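Local coordinates for C3-degrading proteinase (CppA protein) (Streptococcus pneumoniae, PDB 3E0R), which probably degrades complement protein C3 and is built from two regions that belong to the glyoxalase clan, at residues A[63-68]-A[192-197]; A[97-102]-A[130-135]; A[103-108]-A[123-128]. One frame throughout, in Å; residues are numbered along the deposited sequence.

Interaction 1. Residues A[63-68]-A[192-197]; sequences MRTRKV and VTWDLS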
# COMPACT_ATOMS: atom_id res chain seq x y z
N MSE A 63 0.45 21.09 9.71
CA MSE A 63 -0.30 22.34 9.51
C MSE A 63 -1.70 22.10 8.93
O MSE A 63 -2.67 22.77 9.33
CB MSE A 63 0.48 23.27 8.55
CG MSE A 63 -0.36 24.34 7.77
SE MSE A 63 0.21 24.67 5.88
CE MSE A 63 -1.01 26.12 5.39
N ARG A 64 -1.76 21.18 7.98
CA ARG A 64 -2.90 20.96 7.10
C ARG A 64 -3.60 19.61 7.38
O ARG A 64 -4.64 19.28 6.81
CB ARG A 64 -2.38 20.94 5.65
CG ARG A 64 -3.17 21.75 4.61
CD ARG A 64 -3.18 21.03 3.24
NE ARG A 64 -1.83 20.85 2.68
CZ ARG A 64 -1.38 19.73 2.08
NH1 ARG A 64 -2.14 18.65 1.98
NH2 ARG A 64 -0.15 19.68 1.58
N THR A 65 -3.00 18.81 8.24
CA THR A 65 -3.29 17.40 8.24
C THR A 65 -3.43 16.89 9.67
O THR A 65 -2.85 17.46 10.60
CB THR A 65 -2.17 16.67 7.44
OG1 THR A 65 -1.88 17.43 6.26
CG2 THR A 65 -2.58 15.26 7.04
N ARG A 66 -4.23 15.85 9.85
CA ARG A 66 -4.37 15.23 11.15
C ARG A 66 -4.46 13.72 11.08
O ARG A 66 -4.56 13.13 10.02
CB ARG A 66 -5.58 15.79 11.91
CG ARG A 66 -6.90 15.43 11.31
CD ARG A 66 -8.05 15.64 12.25
NE ARG A 66 -9.29 15.40 11.51
CZ ARG A 66 -9.89 14.22 11.39
NH1 ARG A 66 -11.00 14.14 10.66
NH2 ARG A 66 -9.41 13.13 11.97
N LYS A 67 -4.40 13.12 12.26
CA LYS A 67 -4.39 11.70 12.45
C LYS A 67 -5.83 11.19 12.26
O LYS A 67 -6.79 11.83 12.69
CB LYS A 67 -3.89 11.41 13.87
CG LYS A 67 -2.96 10.20 14.02
CD LYS A 67 -1.45 10.47 13.61
CE LYS A 67 -0.40 9.59 14.44
NZ LYS A 67 0.71 8.87 13.63
N VAL A 68 -5.98 10.03 11.61
CA VAL A 68 -7.29 9.34 11.57
C VAL A 68 -7.78 9.00 13.00
O VAL A 68 -6.99 8.66 13.88
CB VAL A 68 -7.30 8.05 10.67
CG1 VAL A 68 -8.72 7.38 10.65
CG2 VAL A 68 -6.80 8.36 9.24
N VAL A 192 -7.47 15.63 4.45
CA VAL A 192 -7.82 15.87 5.85
C VAL A 192 -6.92 15.09 6.83
O VAL A 192 -6.55 15.63 7.92
CB VAL A 192 -9.37 15.68 6.13
CG1 VAL A 192 -9.69 15.77 7.65
CG2 VAL A 192 -10.23 16.73 5.32
N THR A 193 -6.55 13.86 6.44
CA THR A 193 -5.93 12.87 7.34
C THR A 193 -4.71 12.27 6.68
O THR A 193 -4.60 12.33 5.46
CB THR A 193 -6.91 11.71 7.68
OG1 THR A 193 -7.37 11.12 6.45
CG2 THR A 193 -8.14 12.21 8.56
N TRP A 194 -3.81 11.68 7.48
CA TRP A 194 -2.71 10.78 6.96
C TRP A 194 -3.23 9.38 6.71
O TRP A 194 -3.48 8.63 7.65
CB TRP A 194 -1.51 10.73 7.93
CG TRP A 194 -0.77 12.07 8.01
CD1 TRP A 194 0.01 12.64 7.03
CD2 TRP A 194 -0.77 13.01 9.11
NE1 TRP A 194 0.48 13.86 7.45
CE2 TRP A 194 0.05 14.10 8.73
CE3 TRP A 194 -1.33 13.01 10.40
CZ2 TRP A 194 0.29 15.17 9.57
CZ3 TRP A 194 -1.10 14.08 11.23
CH2 TRP A 194 -0.29 15.16 10.81
N ASP A 195 -3.47 9.02 5.45
CA ASP A 195 -4.12 7.72 5.15
C ASP A 195 -3.79 7.37 3.73
O ASP A 195 -3.09 8.13 3.10
CB ASP A 195 -5.65 7.83 5.30
CG ASP A 195 -6.34 6.46 5.55
OD1 ASP A 195 -5.78 5.35 5.35
OD2 ASP A 195 -7.48 6.54 6.00
N LEU A 196 -4.34 6.27 3.22
CA LEU A 196 -4.38 6.01 1.79
C LEU A 196 -5.16 7.12 1.03
O LEU A 196 -6.35 7.36 1.31
CB LEU A 196 -5.04 4.61 1.54
CG LEU A 196 -5.28 4.21 0.06
CD1 LEU A 196 -3.95 3.77 -0.67
CD2 LEU A 196 -6.37 3.15 0.00
N SER A 197 -4.49 7.78 0.08
CA SER A 197 -5.04 8.93 -0.60
C SER A 197 -5.21 8.73 -2.09
O SER A 197 -6.03 9.39 -2.70
CB SER A 197 -4.18 10.14 -0.38
OG SER A 197 -2.88 9.96 -0.92
O HOH W 1 -3.68 8.95 10.52

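Interaction 2. Residues A[97-102]-A[130-135]; sequences IHRLYK and LVEVGE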
# COMPACT_ATOMS: atom_id res chain seq x y z
N ILE A 97 8.98 -5.21 16.13
CA ILE A 97 7.82 -5.75 15.41
C ILE A 97 6.57 -5.71 16.33
O ILE A 97 6.68 -5.63 17.55
CB ILE A 97 8.12 -7.14 14.79
CG1 ILE A 97 8.11 -8.25 15.86
CG2 ILE A 97 9.48 -7.09 14.06
CD1 ILE A 97 8.33 -9.64 15.27
N HIS A 98 5.38 -5.68 15.74
CA HIS A 98 4.12 -5.69 16.52
C HIS A 98 3.71 -7.12 16.87
O HIS A 98 3.21 -7.36 17.94
CB HIS A 98 2.98 -4.98 15.78
CG HIS A 98 1.68 -4.95 16.53
ND1 HIS A 98 1.47 -4.13 17.63
CD2 HIS A 98 0.52 -5.62 16.34
CE1 HIS A 98 0.24 -4.31 18.08
NE2 HIS A 98 -0.35 -5.21 17.32
N ARG A 99 3.93 -8.07 15.96
CA ARG A 99 3.47 -9.46 16.14
C ARG A 99 4.15 -10.37 15.14
O ARG A 99 4.41 -9.96 13.99
CB ARG A 99 1.98 -9.51 15.89
CG ARG A 99 1.28 -10.65 16.54
CD ARG A 99 -0.23 -10.49 16.30
NE ARG A 99 -0.77 -9.27 16.89
CZ ARG A 99 -1.19 -9.18 18.14
NH1 ARG A 99 -1.13 -10.22 18.95
NH2 ARG A 99 -1.66 -8.03 18.58
N LEU A 100 4.45 -11.59 15.56
CA LEU A 100 5.21 -12.56 14.78
C LEU A 100 4.31 -13.72 14.45
O LEU A 100 3.50 -14.14 15.27
CB LEU A 100 6.44 -13.04 15.58
CG LEU A 100 7.53 -13.95 14.96
CD1 LEU A 100 8.22 -13.38 13.67
CD2 LEU A 100 8.58 -14.24 16.05
N TYR A 101 4.41 -14.19 13.22
CA TYR A 101 3.66 -15.34 12.73
C TYR A 101 4.64 -16.31 12.10
O TYR A 101 5.81 -16.01 11.92
CB TYR A 101 2.64 -14.94 11.66
CG TYR A 101 1.63 -13.91 12.09
CD1 TYR A 101 0.35 -14.29 12.51
CD2 TYR A 101 1.93 -12.55 12.03
CE1 TYR A 101 -0.58 -13.33 12.90
CE2 TYR A 101 1.04 -11.60 12.42
CZ TYR A 101 -0.24 -11.98 12.85
OH TYR A 101 -1.16 -11.00 13.20
N LYS A 102 4.14 -17.49 11.77
CA LYS A 102 4.85 -18.40 10.87
C LYS A 102 3.82 -19.21 10.12
O LYS A 102 2.81 -19.62 10.69
CB LYS A 102 5.81 -19.32 11.61
CG LYS A 102 6.38 -20.45 10.70
CD LYS A 102 7.73 -21.02 11.13
CE LYS A 102 8.28 -22.05 10.09
NZ LYS A 102 8.29 -21.53 8.68
N LEU A 130 -0.86 -18.52 8.13
CA LEU A 130 -0.08 -17.90 9.21
C LEU A 130 -0.65 -18.23 10.60
O LEU A 130 -1.84 -18.04 10.83
CB LEU A 130 0.05 -16.37 9.04
CG LEU A 130 0.74 -15.80 7.81
CD1 LEU A 130 0.68 -14.23 7.80
CD2 LEU A 130 2.21 -16.34 7.67
N VAL A 131 0.23 -18.72 11.48
CA VAL A 131 -0.04 -18.97 12.91
C VAL A 131 0.86 -18.06 13.79
O VAL A 131 2.08 -18.03 13.66
CB VAL A 131 0.27 -20.45 13.31
CG1 VAL A 131 -0.68 -21.45 12.64
CG2 VAL A 131 1.71 -20.78 12.98
N GLU A 132 0.27 -17.36 14.73
CA GLU A 132 1.04 -16.47 15.60
C GLU A 132 2.03 -17.21 16.51
O GLU A 132 1.61 -18.06 17.27
CB GLU A 132 0.09 -15.66 16.48
CG GLU A 132 0.80 -14.53 17.17
CD GLU A 132 -0.15 -13.55 17.85
OE1 GLU A 132 -1.34 -13.44 17.42
OE2 GLU A 132 0.31 -12.91 18.82
N VAL A 133 3.33 -16.90 16.43
CA VAL A 133 4.26 -17.43 17.43
C VAL A 133 4.36 -16.47 18.65
O VAL A 133 4.63 -15.26 18.48
CB VAL A 133 5.70 -17.79 16.87
CG1 VAL A 133 5.66 -18.13 15.37
CG2 VAL A 133 6.70 -16.70 17.19
N GLY A 134 4.17 -17.02 19.85
CA GLY A 134 4.23 -16.26 21.10
C GLY A 134 5.64 -15.84 21.48
O GLY A 134 5.97 -14.65 21.52
N GLU A 135 6.49 -16.83 21.74
CA GLU A 135 7.84 -16.54 22.18
C GLU A 135 8.75 -16.26 20.98
O GLU A 135 9.01 -17.14 20.17
CB GLU A 135 8.36 -17.70 23.01
CG GLU A 135 7.49 -18.01 24.23
CD GLU A 135 7.76 -19.38 24.80
OE1 GLU A 135 8.80 -19.95 24.45
OE2 GLU A 135 6.93 -19.87 25.60

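Interaction 3. Residues A[103-108]-A[123-128]; sequences GQNGYA and AEDDIA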
# COMPACT_ATOMS: atom_id res chain seq x y z
N GLY A 103 4.06 -19.42 8.83
CA GLY A 103 3.21 -20.29 8.03
C GLY A 103 3.96 -21.41 7.33
O GLY A 103 5.07 -21.79 7.74
N GLN A 104 3.34 -21.91 6.26
CA GLN A 104 3.98 -22.87 5.34
C GLN A 104 5.43 -22.52 4.99
O GLN A 104 6.35 -23.27 5.32
CB GLN A 104 3.16 -23.02 4.03
CG GLN A 104 3.64 -24.16 3.11
CD GLN A 104 2.90 -24.27 1.76
OE1 GLN A 104 2.49 -23.27 1.16
NE2 GLN A 104 2.76 -25.52 1.27
N ASN A 105 5.64 -21.39 4.31
CA ASN A 105 6.97 -21.09 3.73
C ASN A 105 8.00 -20.44 4.68
O ASN A 105 9.21 -20.64 4.50
CB ASN A 105 6.85 -20.24 2.47
CG ASN A 105 5.96 -20.88 1.41
OD1 ASN A 105 5.44 -20.17 0.55
ND2 ASN A 105 5.77 -22.21 1.47
N GLY A 106 7.54 -19.70 5.68
CA GLY A 106 8.46 -19.12 6.66
C GLY A 106 7.81 -18.24 7.71
O GLY A 106 6.61 -18.30 7.95
N TYR A 107 8.62 -17.42 8.35
CA TYR A 107 8.11 -16.45 9.29
C TYR A 107 7.39 -15.28 8.56
O TYR A 107 7.48 -15.09 7.32
CB TYR A 107 9.22 -16.00 10.25
CG TYR A 107 9.73 -17.14 11.13
CD1 TYR A 107 9.08 -17.49 12.35
CD2 TYR A 107 10.83 -17.93 10.72
CE1 TYR A 107 9.57 -18.58 13.15
CE2 TYR A 107 11.32 -19.00 11.51
CZ TYR A 107 10.69 -19.33 12.72
OH TYR A 107 11.18 -20.39 13.46
N ALA A 108 6.61 -14.57 9.34
CA ALA A 108 5.91 -13.39 8.84
C ALA A 108 5.77 -12.48 10.03
O ALA A 108 5.90 -12.93 11.18
CB ALA A 108 4.57 -13.78 8.29
N ALA A 123 5.51 -14.37 3.26
CA ALA A 123 6.07 -15.04 2.10
C ALA A 123 5.19 -16.19 1.62
O ALA A 123 5.69 -17.10 0.94
CB ALA A 123 7.45 -15.54 2.45
N GLU A 124 3.88 -16.14 1.94
CA GLU A 124 2.97 -17.29 1.80
C GLU A 124 2.17 -17.17 0.53
O GLU A 124 1.89 -16.05 0.07
CB GLU A 124 1.97 -17.37 2.96
CG GLU A 124 2.53 -17.56 4.38
CD GLU A 124 3.58 -18.71 4.53
OE1 GLU A 124 3.53 -19.76 3.80
OE2 GLU A 124 4.47 -18.51 5.39
N ASP A 125 1.80 -18.32 -0.05
CA ASP A 125 0.86 -18.34 -1.18
C ASP A 125 -0.59 -18.20 -0.66
O ASP A 125 -1.54 -18.00 -1.41
CB ASP A 125 1.00 -19.61 -2.03
CG ASP A 125 2.44 -20.04 -2.22
OD1 ASP A 125 2.93 -20.06 -3.38
OD2 ASP A 125 3.09 -20.38 -1.21
N ASP A 126 -0.73 -18.28 0.66
CA ASP A 126 -2.00 -18.05 1.30
C ASP A 126 -1.69 -17.58 2.71
O ASP A 126 -1.29 -18.38 3.56
CB ASP A 126 -2.81 -19.34 1.27
CG ASP A 126 -3.99 -19.34 2.26
OD1 ASP A 126 -4.46 -18.25 2.70
OD2 ASP A 126 -4.45 -20.47 2.57
N ILE A 127 -1.89 -16.30 2.96
CA ILE A 127 -1.64 -15.73 4.29
C ILE A 127 -2.56 -16.34 5.40
O ILE A 127 -2.36 -16.10 6.59
CB ILE A 127 -1.69 -14.13 4.28
CG1 ILE A 127 -3.12 -13.58 4.45
CG2 ILE A 127 -1.15 -13.59 3.00
CD1 ILE A 127 -3.27 -12.12 4.02
N ALA A 128 -3.55 -17.14 5.01
CA ALA A 128 -4.42 -17.84 5.97
C ALA A 128 -3.74 -19.06 6.67
O ALA A 128 -4.25 -19.59 7.64
CB ALA A 128 -5.69 -18.24 5.27
O HOH W 2 4.47 -23.28 -0.82
O HOH W 3 5.69 -15.76 5.76

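Interaction 1. Residues A[63-68]-A[192-197]
Trp194 lies against the methyl group of Thr65 and the backbone of Thr65 and Arg66. Starting from its CB, CG turns beside its own backbone N, anti to the carbonyl carbon (chi1 -68°); the indole lies against 63-68, one face turned to Thr65 CG2. Thr65 CG2 sits over the five-membered ring, 3.4 Å from its centroid and 12° off the ring normal, a CH-pi contact. Within that ring CE2 is the atom nearest to the methyl, at 3.3 Å from Thr65 CG2. Next to it, Trp194 NE1 hydrogen-bonds to Ala60 O, earlier in the same loop. On the six-membered ring CZ2 meets Thr65 CB, CH2 reaches Thr65 O at 3.4 Å, and CZ3 and CE3 lie against the Arg66 carbonyl. The Lys67 side chain crosses that of Trp194 at about a right angle, its CD 4.1 Å from Trp194 CE3, while its NZ goes on to a salt bridge with Asp116.

The backbones join beside the ring. Arg66 N donates to Val192 O and Trp194 N to Arg66 O, each at 3.0 Å, bracketing Thr193. Arg66 extends alongside Val192 and Thr193, with Thr193 CG2 over one face of its guanidinium, whose NH2 forms a salt bridge with Asp185. A water links Val68 N to Trp194 O. Arg66 and Thr193 form a single beta bridge between a loop of the CppA N-terminal region and the lead-in to strand 196-203 of the CppA C-terminal region, tying together two glyoxalase-clan regions.

Interaction 2. Residues A[97-102]-A[130-135]
Arg99 and Glu132 reach across the strand pair with their side chains crossing obliquely, the guanidinium and carboxylate planes 73° apart. Arg99 bends at chi3 (-63°), which turns NE out of line with the chain, and NH1 then meets Glu132 OE2 at 3.1 Å in a salt bridge. The acceptor lies near the guanidinium plane, whereas the donor approaches OE2 on its syn side, 29° out of the carboxylate plane. The aliphatic part takes part too: Arg99 CD is 3.3 Å from Glu132 OE1.

Tyr101 and Glu132 form an antiparallel non-hydrogen-bonded pair and point to the same face. The tyrosine ring brings CD1 to 3.8 Å from Glu132 N, and Tyr101 CB lies 4.0 Å from Leu130 CB; Tyr101 OH is hydrogen-bonded to Glu110 OE1. Leu100 and Val133 also cross obliquely. Their methyls, Leu100 CD2 and Val133 CG2, are only 3.3 Å apart, tighter than usual van der Waals contact. Val133 CG1 instead touches Lys102 CB at 3.9 Å. Lys102 and Val131 make the neighbouring hydrogen-bonded pair, with Lys102 N donating to Val131 O at 2.8 Å.

Strand 131-132 is an outermost strand of its seven-stranded sheet here, followed inward by 99-102 and then 107-112. Leu100 packs on Leu91 of helix 84-91, and Tyr101 on Ala108 of strand 107-112.

Interaction 3. Residues A[103-108]-A[123-128]
Glu124 sends its carboxylate into the turn formed by Gly103 to Gly106. Glu124 OE1 receives Asn105 N at 2.7 Å through its syn lone pair, with an almost straight N-H...O angle of 173°. The other oxygen, Glu124 OE2, takes a weak bond from Gly106 N at 3.3 Å and lies 3.4 Å from Gly103 CA. Gln104 CB is 3.3 Å from Glu124 OE1. In the glutamate chain the bend at chi2 (-49°) swings CD toward the turn.

In the next layer, the turn is closed by its own bond from Gly103 N to Gly106 O, 2.9 Å long. A water accepts from Ala123 N at 2.9 Å and sits 3.0 Å from Glu124 OE2. A second water spans Gln104 OE1, weakly, and Asp125 OD2. Further out, Glu124 N donates to His122 ND1, the Glu124 side chain touches Ser129 and Leu130, and Ala123 packs on Pro84 and Ile87 of helix 84-91.

A buried carboxylate thus meets successive backbone amides of a turn containing two glycines, and those N-H dipoles would probably polarise its oxygens while tying the turn to the 123-128 loop.

In the fold
Interactions 2 and 3 are neighbours at one end of the seven-stranded sheet, their centres 11 Å apart. They share the hairpin of strands 99-102 and 107-112, where Tyr101 N probably bonds to Ala108 O at 2.8 Å. Leu130 bridges them, its CD2 being 3.5 Å from both Ala108 CB and Glu124 CG. Interaction 1 stands apart: its centre is 30 Å from that of interaction 2 and 32 Å from that of interaction 3, and the nearest atoms are about 14 and 16 Å away. Interactions 2 and 3, by contrast, lie wholly within the N-terminal region.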